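Local coordinates for surface-associated protein CshB (Streptococcus gordonii, PDB 6YZG) that probably helps anchor the streptococcal surface to fibronectin, as a cell-wall adhesin of which this chain is the non-repetitive domain 2, at residues 38-43 and 124-129; 53-58 and 204-209; 85-90 and 110-115; 153-158 and 225-230. All blocks are in the same frame, centred on the assembly; numbering follows the deposited sequence.

Contacts 1, 3 and 4 are antiparallel backbone pairings; contact 2 joins the end of a helix to a 3-10 turn. Contacts 1 and 3 have centres about 15 Å apart and touch: Phe125 CZ lies 3.7 Å from Leu112 CD2, and Leu42 also packs on Val87. Both segments of contact 3 fall in the chain between those of contact 1. Contact 4, its centre about 18 Å from that of contact 1, comes nearest to it at about 5 Å between atoms. It meets contact 2 through ring atoms Trp207 CE3 and Phe153 CE2, 4.0 Å apart. All four contacts touch the second subunit, and in contacts 1 and 4 a strand of that subunit extends the sheet.

Contact 1 of 4, residues 38-43 and 124-129; sequences TVKELK and KFDIEA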
# COMPACT_ATOMS: atom_id res chain seq x y z
N THR A 38 8.24 22.75 -21.39
CA THR A 38 9.68 23.02 -21.41
C THR A 38 10.23 22.88 -20.00
O THR A 38 9.63 23.46 -19.09
CB THR A 38 10.00 24.44 -21.91
OG1 THR A 38 9.40 24.64 -23.20
CG2 THR A 38 11.48 24.67 -22.02
N VAL A 39 11.29 22.11 -19.82
CA VAL A 39 11.90 21.99 -18.49
C VAL A 39 12.55 23.29 -18.09
O VAL A 39 13.49 23.76 -18.81
CB VAL A 39 12.88 20.83 -18.43
CG1 VAL A 39 13.49 20.79 -17.07
CG2 VAL A 39 12.25 19.52 -18.83
N LYS A 40 12.07 23.94 -17.03
CA LYS A 40 12.62 25.23 -16.54
C LYS A 40 13.67 24.94 -15.46
O LYS A 40 14.66 25.67 -15.37
CB LYS A 40 11.46 26.05 -15.95
CG LYS A 40 11.86 27.40 -15.40
CD LYS A 40 10.67 28.18 -14.91
CE LYS A 40 11.04 29.59 -14.51
NZ LYS A 40 9.97 30.53 -14.93
N GLU A 41 13.39 23.96 -14.58
CA GLU A 41 14.24 23.68 -13.39
C GLU A 41 14.19 22.18 -13.09
O GLU A 41 13.14 21.55 -13.31
CB GLU A 41 13.72 24.43 -12.15
CG GLU A 41 13.76 25.92 -12.25
CD GLU A 41 13.40 26.52 -10.90
OE1 GLU A 41 14.30 27.17 -10.30
OE2 GLU A 41 12.29 26.19 -10.41
N LEU A 42 15.30 21.62 -12.66
CA LEU A 42 15.40 20.26 -12.15
C LEU A 42 16.04 20.35 -10.75
O LEU A 42 17.30 20.17 -10.58
CB LEU A 42 16.23 19.37 -13.10
CG LEU A 42 15.52 19.07 -14.41
CD1 LEU A 42 16.51 18.75 -15.52
CD2 LEU A 42 14.55 17.92 -14.22
N LYS A 43 15.21 20.59 -9.77
CA LYS A 43 15.66 20.82 -8.40
C LYS A 43 14.61 20.31 -7.44
O LYS A 43 13.39 20.29 -7.72
CB LYS A 43 15.94 22.29 -8.11
CG LYS A 43 17.12 22.90 -8.84
CD LYS A 43 17.59 24.23 -8.13
CE LYS A 43 18.96 24.73 -8.52
NZ LYS A 43 20.02 23.68 -8.41
N LYS A 124 10.27 21.47 -12.75
CA LYS A 124 9.31 22.54 -13.03
C LYS A 124 9.26 22.75 -14.54
O LYS A 124 10.32 22.83 -15.18
CB LYS A 124 9.71 23.82 -12.34
CG LYS A 124 8.63 24.87 -12.35
CD LYS A 124 9.00 26.04 -11.45
CE LYS A 124 7.85 26.88 -10.95
NZ LYS A 124 8.10 27.31 -9.55
N PHE A 125 8.05 22.75 -15.05
CA PHE A 125 7.80 22.95 -16.48
C PHE A 125 7.12 24.29 -16.75
O PHE A 125 6.24 24.67 -16.06
CB PHE A 125 6.80 21.91 -16.98
CG PHE A 125 7.30 20.48 -16.99
CD1 PHE A 125 8.17 20.03 -17.96
CD2 PHE A 125 6.89 19.59 -16.03
CE1 PHE A 125 8.62 18.71 -17.98
CE2 PHE A 125 7.35 18.29 -16.04
CZ PHE A 125 8.19 17.84 -17.02
N ASP A 126 7.59 24.93 -17.81
CA ASP A 126 6.86 26.06 -18.43
C ASP A 126 5.85 25.36 -19.34
O ASP A 126 6.21 24.39 -19.99
CB ASP A 126 7.81 27.00 -19.17
CG ASP A 126 8.54 28.02 -18.30
OD1 ASP A 126 7.93 28.62 -17.45
OD2 ASP A 126 9.74 28.18 -18.48
N ILE A 127 4.63 25.82 -19.33
CA ILE A 127 3.56 25.19 -20.15
C ILE A 127 3.01 26.22 -21.11
O ILE A 127 2.75 27.31 -20.68
CB ILE A 127 2.40 24.72 -19.25
CG1 ILE A 127 2.84 23.64 -18.27
CG2 ILE A 127 1.21 24.28 -20.08
CD1 ILE A 127 1.79 23.52 -17.21
N GLU A 128 2.80 25.81 -22.35
CA GLU A 128 2.14 26.65 -23.36
C GLU A 128 1.14 25.77 -24.10
O GLU A 128 1.45 24.67 -24.45
CB GLU A 128 3.19 27.17 -24.33
CG GLU A 128 2.68 27.75 -25.63
CD GLU A 128 3.91 27.89 -26.50
OE1 GLU A 128 4.82 28.60 -26.06
OE2 GLU A 128 4.03 27.17 -27.49
N ALA A 129 -0.07 26.27 -24.24
CA ALA A 129 -1.09 25.59 -25.03
C ALA A 129 -1.52 26.52 -26.14
O ALA A 129 -1.70 27.72 -25.89
CB ALA A 129 -2.29 25.24 -24.20
O HOH W 1 6.69 25.40 -23.14
O HOH W 2 10.80 27.58 -9.01
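Segments 38-41 and 124-129, of strands 33-41 and 119-131, pair antiparallel; their axes come within 4.4 Å at 137°, and the register slips by one residue where Lys40 and Glu41 both face Lys124, a classic beta bulge. Lys124 O takes the N-H of Lys40 at 2.8 Å and, weakly, that of Glu41; Lys124 N returns a bond to Glu41 O. Beyond the bulge, Thr38 and Asp126 exchange two backbone bonds. Val39 and Phe125 share the buried face, where CG2 of Val39 meets CE1 of the ring obliquely at 3.8 Å. On the other face, Glu41 and Lys124 run side by side; Glu41 OE2 rests 3.5 Å from Lys124 CD, while a water bridges OE2 to the ammonium. The bulge turns Lys40 toward the partner strand, and its chain, extended to CE and bent at chi4, crosses the Asp126 carboxylate obliquely. The salt bridge from Lys40 NZ to Asp126 OD1 is long, 3.8 Å; the same ammonium is salt-bridged to Glu245 of the second subunit. Since Glu245 also lies close to Asp126, Lys40 probably offsets the repulsion between two carboxylates at the subunit interface.

Contact 2 of 4, residues 53-58 and 204-209; sequences KRVAGT and SVDWYK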
# COMPACT_ATOMS: atom_id res chain seq x y z
N LYS A 53 10.21 29.57 3.05
CA LYS A 53 9.25 30.23 3.96
C LYS A 53 8.75 29.30 5.07
O LYS A 53 8.50 29.77 6.15
CB LYS A 53 8.13 30.90 3.16
CG LYS A 53 8.63 32.01 2.24
CD LYS A 53 7.62 32.57 1.29
CE LYS A 53 8.23 33.33 0.13
NZ LYS A 53 7.20 33.78 -0.83
N ARG A 54 8.59 28.01 4.79
CA ARG A 54 8.14 27.09 5.81
C ARG A 54 9.20 26.91 6.91
O ARG A 54 8.80 26.68 8.04
CB ARG A 54 7.78 25.71 5.23
CG ARG A 54 6.59 25.80 4.27
CD ARG A 54 6.32 24.42 3.76
NE ARG A 54 5.13 24.35 2.88
CZ ARG A 54 4.69 23.23 2.34
NH1 ARG A 54 5.34 22.09 2.50
NH2 ARG A 54 3.66 23.22 1.50
N VAL A 55 10.49 26.97 6.58
CA VAL A 55 11.52 26.72 7.64
C VAL A 55 12.00 28.05 8.24
O VAL A 55 12.75 27.97 9.24
CB VAL A 55 12.73 25.90 7.14
CG1 VAL A 55 12.34 24.49 6.76
CG2 VAL A 55 13.47 26.56 6.01
N ALA A 56 11.62 29.20 7.71
CA ALA A 56 12.14 30.50 8.20
C ALA A 56 11.87 30.59 9.71
O ALA A 56 10.73 30.35 10.15
CB ALA A 56 11.44 31.62 7.49
N GLY A 57 12.92 30.99 10.45
CA GLY A 57 12.72 31.30 11.88
C GLY A 57 12.63 30.07 12.74
O GLY A 57 12.30 30.21 13.94
N THR A 58 12.96 28.90 12.21
CA THR A 58 13.01 27.63 12.97
C THR A 58 14.44 27.12 13.02
O THR A 58 15.36 27.64 12.32
CB THR A 58 12.12 26.53 12.35
OG1 THR A 58 12.80 26.04 11.18
CG2 THR A 58 10.72 26.99 11.99
N SER A 204 19.73 16.34 5.99
CA SER A 204 19.98 17.53 5.16
C SER A 204 18.66 18.30 4.90
O SER A 204 18.75 19.45 4.44
CB SER A 204 20.60 17.15 3.86
OG SER A 204 19.63 16.51 2.97
N VAL A 205 17.52 17.73 5.19
CA VAL A 205 16.19 18.32 4.94
C VAL A 205 15.31 18.19 6.18
O VAL A 205 15.40 17.15 6.89
CB VAL A 205 15.58 17.61 3.73
CG1 VAL A 205 14.16 18.09 3.55
CG2 VAL A 205 16.40 17.76 2.47
N ASP A 206 14.44 19.15 6.41
CA ASP A 206 13.37 19.10 7.41
C ASP A 206 12.11 18.50 6.76
O ASP A 206 11.32 19.23 6.13
CB ASP A 206 13.09 20.45 8.04
CG ASP A 206 12.01 20.34 9.11
OD1 ASP A 206 11.44 19.26 9.32
OD2 ASP A 206 11.79 21.36 9.80
N TRP A 207 11.96 17.18 6.80
CA TRP A 207 10.89 16.48 6.07
C TRP A 207 9.56 16.91 6.64
O TRP A 207 8.55 16.80 5.94
CB TRP A 207 11.09 14.97 6.18
CG TRP A 207 12.40 14.59 5.59
CD1 TRP A 207 13.54 14.27 6.27
CD2 TRP A 207 12.80 14.68 4.20
NE1 TRP A 207 14.55 14.08 5.40
CE2 TRP A 207 14.16 14.29 4.10
CE3 TRP A 207 12.14 14.99 3.00
CZ2 TRP A 207 14.88 14.22 2.92
CZ3 TRP A 207 12.83 14.92 1.84
CH2 TRP A 207 14.19 14.58 1.77
N TYR A 208 9.46 17.33 7.91
CA TYR A 208 8.16 17.75 8.46
C TYR A 208 7.65 18.97 7.68
O TYR A 208 6.40 19.18 7.65
CB TYR A 208 8.26 18.09 9.94
CG TYR A 208 8.69 16.90 10.74
CD1 TYR A 208 7.91 15.75 10.79
CD2 TYR A 208 9.87 16.95 11.45
CE1 TYR A 208 8.31 14.65 11.56
CE2 TYR A 208 10.31 15.83 12.15
CZ TYR A 208 9.53 14.69 12.21
OH TYR A 208 10.00 13.62 12.94
N LYS A 209 8.53 19.74 7.08
CA LYS A 209 8.13 20.93 6.28
C LYS A 209 7.94 20.54 4.80
O LYS A 209 7.66 21.44 4.01
CB LYS A 209 9.03 22.14 6.50
CG LYS A 209 9.02 22.62 7.95
CD LYS A 209 7.60 22.86 8.46
CE LYS A 209 7.50 23.27 9.92
NZ LYS A 209 8.11 24.60 10.15
O HOH W 3 10.94 23.98 10.35
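Arg54 and Lys209 pass each other with their CB atoms 4.0 Å apart, and each sends its charged end to the other's backbone carbonyl. Arg54 stays extended from CG to NE, which carries the guanidinium past the 3-10 turn; NH1 donates to Lys209 O at 2.8 Å, with an N-H...O angle of 162°. That oxygen lies at the guanidinium edge, within its plane, although the donor stands well above the plane of the carbonyl. Lys209 instead folds at chi2 (-53°) and chi4 (66°), curling its chain back over the end of helix 49-55 so that NZ reaches Arg54 O at 3.0 Å. The curled methylenes rest obliquely on Val55, whose CG1 is 4.0 Å from Lys209 CG. Thr58 meets the lysine tip to tip through its methyl, CG2. Its hydroxyl turns back to donate to Val55 O at 2.7 Å, on a lone pair; the same oxygen accepts Thr58 N, closing the type II turn, Val55 to Thr58, that leads out of the helix. One water ties the cluster together, donating to Thr58 OG1 and Asp206 OD2 and accepting from Lys209 NZ. Asp206 OD2 is also hydrogen-bonded to Thr60 OG1, and Arg54 NE forms a salt bridge with Asp285 of the second subunit. Two cations therefore grip carbonyls across this contact: the lysine bonds to an oxygen near the helix C-terminus, where the helix dipole would be expected to suit a positive charge, and the water-linked carboxylate of Asp206 probably moderates the charge further.

Contact 3 of 4, residues 85-90 and 110-115; sequences PSVTGA and TQLVYP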
# COMPACT_ATOMS: atom_id res chain seq x y z
N PRO A 85 20.10 9.17 -11.44
CA PRO A 85 19.45 9.01 -12.75
C PRO A 85 19.01 10.38 -13.27
O PRO A 85 19.28 11.39 -12.70
CB PRO A 85 18.32 8.08 -12.44
CG PRO A 85 17.89 8.53 -11.05
CD PRO A 85 19.19 8.80 -10.34
N SER A 86 18.45 10.35 -14.47
CA SER A 86 17.77 11.51 -15.07
C SER A 86 16.28 11.24 -15.01
O SER A 86 15.81 10.10 -15.02
CB SER A 86 18.22 11.81 -16.48
OG SER A 86 19.62 12.15 -16.52
N VAL A 87 15.53 12.31 -14.96
CA VAL A 87 14.07 12.24 -15.12
C VAL A 87 13.79 11.77 -16.54
O VAL A 87 14.47 12.28 -17.48
CB VAL A 87 13.44 13.60 -14.84
CG1 VAL A 87 11.93 13.53 -15.04
CG2 VAL A 87 13.77 14.08 -13.42
N THR A 88 12.87 10.87 -16.71
CA THR A 88 12.65 10.29 -18.07
C THR A 88 11.24 9.76 -18.22
O THR A 88 10.61 9.40 -17.25
CB THR A 88 13.68 9.19 -18.34
OG1 THR A 88 13.61 8.79 -19.71
CG2 THR A 88 13.49 8.02 -17.42
N GLY A 89 10.75 9.72 -19.48
CA GLY A 89 9.50 9.02 -19.79
C GLY A 89 9.78 7.72 -20.49
O GLY A 89 8.81 7.04 -20.88
N ALA A 90 11.04 7.52 -20.82
CA ALA A 90 11.44 6.41 -21.70
C ALA A 90 11.08 5.12 -21.01
O ALA A 90 11.65 4.89 -19.95
CB ALA A 90 12.92 6.51 -22.00
N THR A 110 2.11 6.69 -19.32
CA THR A 110 1.66 8.01 -18.87
C THR A 110 2.41 8.45 -17.61
O THR A 110 1.97 9.43 -16.99
CB THR A 110 0.15 7.99 -18.73
OG1 THR A 110 -0.10 6.93 -17.81
CG2 THR A 110 -0.55 7.80 -20.07
N GLN A 111 3.57 7.90 -17.33
CA GLN A 111 4.31 8.30 -16.12
C GLN A 111 5.64 8.92 -16.48
O GLN A 111 6.42 8.34 -17.29
CB GLN A 111 4.53 7.08 -15.23
CG GLN A 111 3.29 6.62 -14.54
CD GLN A 111 3.53 5.45 -13.63
OE1 GLN A 111 4.65 4.93 -13.55
NE2 GLN A 111 2.46 5.05 -13.01
N LEU A 112 6.03 9.99 -15.80
CA LEU A 112 7.38 10.53 -15.81
C LEU A 112 8.08 10.12 -14.52
O LEU A 112 7.50 10.27 -13.46
CB LEU A 112 7.30 12.04 -15.95
CG LEU A 112 8.58 12.74 -16.38
CD1 LEU A 112 8.86 12.45 -17.86
CD2 LEU A 112 8.50 14.23 -16.11
N VAL A 113 9.24 9.50 -14.64
CA VAL A 113 9.87 8.88 -13.46
C VAL A 113 11.33 9.31 -13.30
O VAL A 113 11.89 9.87 -14.16
CB VAL A 113 9.79 7.34 -13.57
CG1 VAL A 113 8.37 6.82 -13.51
CG2 VAL A 113 10.49 6.84 -14.83
N TYR A 114 11.87 9.03 -12.13
CA TYR A 114 13.29 9.25 -11.76
C TYR A 114 13.70 7.85 -11.35
O TYR A 114 13.54 7.54 -10.20
CB TYR A 114 13.38 10.28 -10.63
CG TYR A 114 14.74 10.87 -10.39
CD1 TYR A 114 15.38 11.61 -11.36
CD2 TYR A 114 15.34 10.74 -9.15
CE1 TYR A 114 16.60 12.20 -11.11
CE2 TYR A 114 16.55 11.31 -8.89
CZ TYR A 114 17.18 12.05 -9.87
OH TYR A 114 18.36 12.63 -9.61
N PRO A 115 14.16 7.02 -12.31
CA PRO A 115 14.18 5.58 -12.15
C PRO A 115 15.18 4.85 -11.26
O PRO A 115 15.69 3.86 -11.66
CB PRO A 115 14.12 5.10 -13.60
CG PRO A 115 14.97 6.08 -14.29
CD PRO A 115 14.60 7.41 -13.64
O HOH W 4 19.48 14.04 -11.71
O HOH W 5 6.58 7.27 -19.87
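Val113 O is gripped twice: Thr88 N donates to it at 2.9 Å, and Val87 CA approaches it in a CA-H...O contact. Val113 N returns a bond to Thr88 O, also 2.9 Å and nearly straight at 179°. Both donors approach almost along the C=O axes, and CG2 of Val113 rests 3.5 Å from Thr88 O. OG1 of Thr88, anti to its own backbone N, accepts Ala90 N in an ST turn. To one side of the bridge, Val87 splits its methyls, CG1 against Leu112 CD2 and CG2 against Tyr114 CD1, each pair of side chains crossing at about a right angle. Tyr114 swings back toward the 85-90 segment with CG anti to the backbone N (chi1 -165°), and Pro85 sits over one face of its ring. This CH-pi contact is nearly central: Pro85 CG lies 3.6 Å from the ring centroid, 5° off the normal. A water donating to Pro85 O also hydrogen-bonds to Tyr114 OH, so the tyrosine is fixed at both its face and its tip. Pro115 CD packs on Pro85 CB and approaches Ser86 O. Outward, Tyr114 stacks on Trp121 of strand 119-131, and Leu112 touches Phe125. The Leu112 backbone is hydrogen-bonded to the second subunit, whose Ala257 and Met258 pack on Val113 and Leu112 respectively. The arrangement is that of an isolated antiparallel beta bridge, one hydrogen-bonded pair fastening two segments of the long connection, both in the chain between strands 71-72 and 119-131.

Contact 4 of 4, residues 153-158 and 225-230; sequences FAIFTT and FGPNRS
Phe156 and Phe225 form the one hydrogen-bonded antiparallel pair of this contact: Phe156 N to Phe225 O and Phe225 N to Phe156 O, each 2.9 Å with the donor in the carbonyl plane. Their side chains run alongside each other on one face of the sheet, and CD1 of Phe156 approaches the edge of the Phe225 ring, 3.9 Å from CD2. Phe225 O in turn lies at the edge of the Phe156 ring. The differing first torsions, CG anti to the carbonyl carbon in Phe156 (chi1 -52°) and anti to the backbone N in Phe225 (chi1 -172°), bring the two rings together. Past this pair the regular bonding stops at Gly226, which has positive phi (93°) and sits close against strand 153-158, and at the cis peptide before Pro227. The proline ring turns toward strand 153-158 and lies beside two side chains, its CG 3.8 Å from Phe153 CD1 and its CD 3.9 Å from Ile155 CG1. Its CA makes a CA-H...O contact of 3.3 Å with Ala154 O. Two waters fill in for direct strand bonds: one links Ala154 N to Asn228 O, the other donates to Ala154 O and accepts from Asn228 N. Further out, Tyr179 meets Phe225 edge-to-face, and Phe248 of the second subunit does the same to Phe156. Strand 224-229 is the middle of three, between 153-158 and 180-181, while a strand of the second subunit pairs antiparallel with 153-158, carrying the sheet across the interface; Met142 of strand 134-144 packs against Phe156.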
# COMPACT_ATOMS: atom_id res chain seq x y z
N PHE A 153 6.55 11.12 -0.41
CA PHE A 153 5.97 12.44 -0.67
C PHE A 153 5.95 12.73 -2.16
O PHE A 153 6.98 12.63 -2.84
CB PHE A 153 6.79 13.52 0.07
CG PHE A 153 7.04 13.25 1.54
CD1 PHE A 153 6.06 12.71 2.35
CD2 PHE A 153 8.28 13.47 2.06
CE1 PHE A 153 6.32 12.46 3.69
CE2 PHE A 153 8.59 13.14 3.37
CZ PHE A 153 7.58 12.73 4.21
N ALA A 154 4.79 13.20 -2.63
CA ALA A 154 4.67 13.86 -3.95
C ALA A 154 3.89 15.15 -3.75
O ALA A 154 2.81 15.16 -3.15
CB ALA A 154 4.04 12.94 -4.96
N ILE A 155 4.47 16.23 -4.25
CA ILE A 155 3.95 17.60 -4.06
C ILE A 155 3.77 18.20 -5.45
O ILE A 155 4.69 18.11 -6.27
CB ILE A 155 4.90 18.46 -3.21
CG1 ILE A 155 5.07 17.84 -1.82
CG2 ILE A 155 4.41 19.89 -3.14
CD1 ILE A 155 6.28 18.38 -1.08
N PHE A 156 2.69 18.92 -5.69
CA PHE A 156 2.34 19.57 -6.96
C PHE A 156 2.25 21.07 -6.75
O PHE A 156 1.53 21.50 -5.81
CB PHE A 156 0.99 19.04 -7.45
CG PHE A 156 0.88 17.53 -7.54
CD1 PHE A 156 0.67 16.82 -6.37
CD2 PHE A 156 1.06 16.85 -8.74
CE1 PHE A 156 0.57 15.44 -6.40
CE2 PHE A 156 0.97 15.45 -8.76
CZ PHE A 156 0.73 14.78 -7.58
N THR A 157 2.89 21.83 -7.62
CA THR A 157 2.78 23.30 -7.56
C THR A 157 2.26 23.82 -8.89
O THR A 157 2.42 23.24 -9.95
CB THR A 157 4.07 23.99 -7.15
OG1 THR A 157 5.00 23.88 -8.22
CG2 THR A 157 4.65 23.40 -5.88
N THR A 158 1.64 25.01 -8.80
CA THR A 158 1.10 25.68 -9.98
C THR A 158 1.22 27.20 -9.81
O THR A 158 1.18 27.70 -8.68
CB THR A 158 -0.38 25.31 -10.19
OG1 THR A 158 -0.85 25.96 -11.37
CG2 THR A 158 -1.28 25.65 -8.99
N PHE A 225 -0.26 21.30 -3.55
CA PHE A 225 -1.07 20.13 -3.21
C PHE A 225 -0.20 18.96 -2.79
O PHE A 225 0.80 18.67 -3.44
CB PHE A 225 -1.92 19.68 -4.40
CG PHE A 225 -2.92 18.61 -4.10
CD1 PHE A 225 -3.99 18.84 -3.26
CD2 PHE A 225 -2.77 17.34 -4.63
CE1 PHE A 225 -4.91 17.82 -2.98
CE2 PHE A 225 -3.69 16.33 -4.36
CZ PHE A 225 -4.72 16.59 -3.52
N GLY A 226 -0.63 18.33 -1.71
CA GLY A 226 0.08 17.16 -1.20
C GLY A 226 1.11 17.53 -0.16
O GLY A 226 1.31 18.67 0.10
N PRO A 227 1.86 16.56 0.37
CA PRO A 227 1.74 15.17 0.01
C PRO A 227 0.60 14.40 0.71
O PRO A 227 0.32 14.59 1.80
CB PRO A 227 3.11 14.61 0.42
CG PRO A 227 3.44 15.41 1.63
CD PRO A 227 2.98 16.80 1.26
N ASN A 228 0.00 13.52 -0.06
CA ASN A 228 -1.09 12.68 0.45
C ASN A 228 -0.85 11.20 0.17
O ASN A 228 0.13 10.82 -0.40
CB ASN A 228 -2.36 12.94 -0.34
CG ASN A 228 -2.73 14.40 -0.39
OD1 ASN A 228 -2.85 15.04 0.62
ND2 ASN A 228 -2.87 14.90 -1.60
N ARG A 229 -1.85 10.42 0.58
CA ARG A 229 -1.99 8.98 0.23
C ARG A 229 -3.46 8.66 0.02
O ARG A 229 -4.31 9.21 0.68
CB ARG A 229 -1.23 8.09 1.21
CG ARG A 229 -1.49 8.33 2.68
CD ARG A 229 -0.53 7.48 3.45
NE ARG A 229 -0.43 6.16 2.86
CZ ARG A 229 -0.82 5.06 3.48
NH1 ARG A 229 -0.71 3.88 2.90
NH2 ARG A 229 -1.30 5.17 4.70
N SER A 230 -3.74 7.82 -0.97
CA SER A 230 -5.12 7.33 -1.30
C SER A 230 -5.60 6.51 -0.10
O SER A 230 -4.71 5.89 0.51
CB SER A 230 -5.17 6.52 -2.58
OG SER A 230 -6.42 5.83 -2.65
O HOH W 6 2.72 11.53 -1.15
O HOH W 7 0.62 13.41 -3.02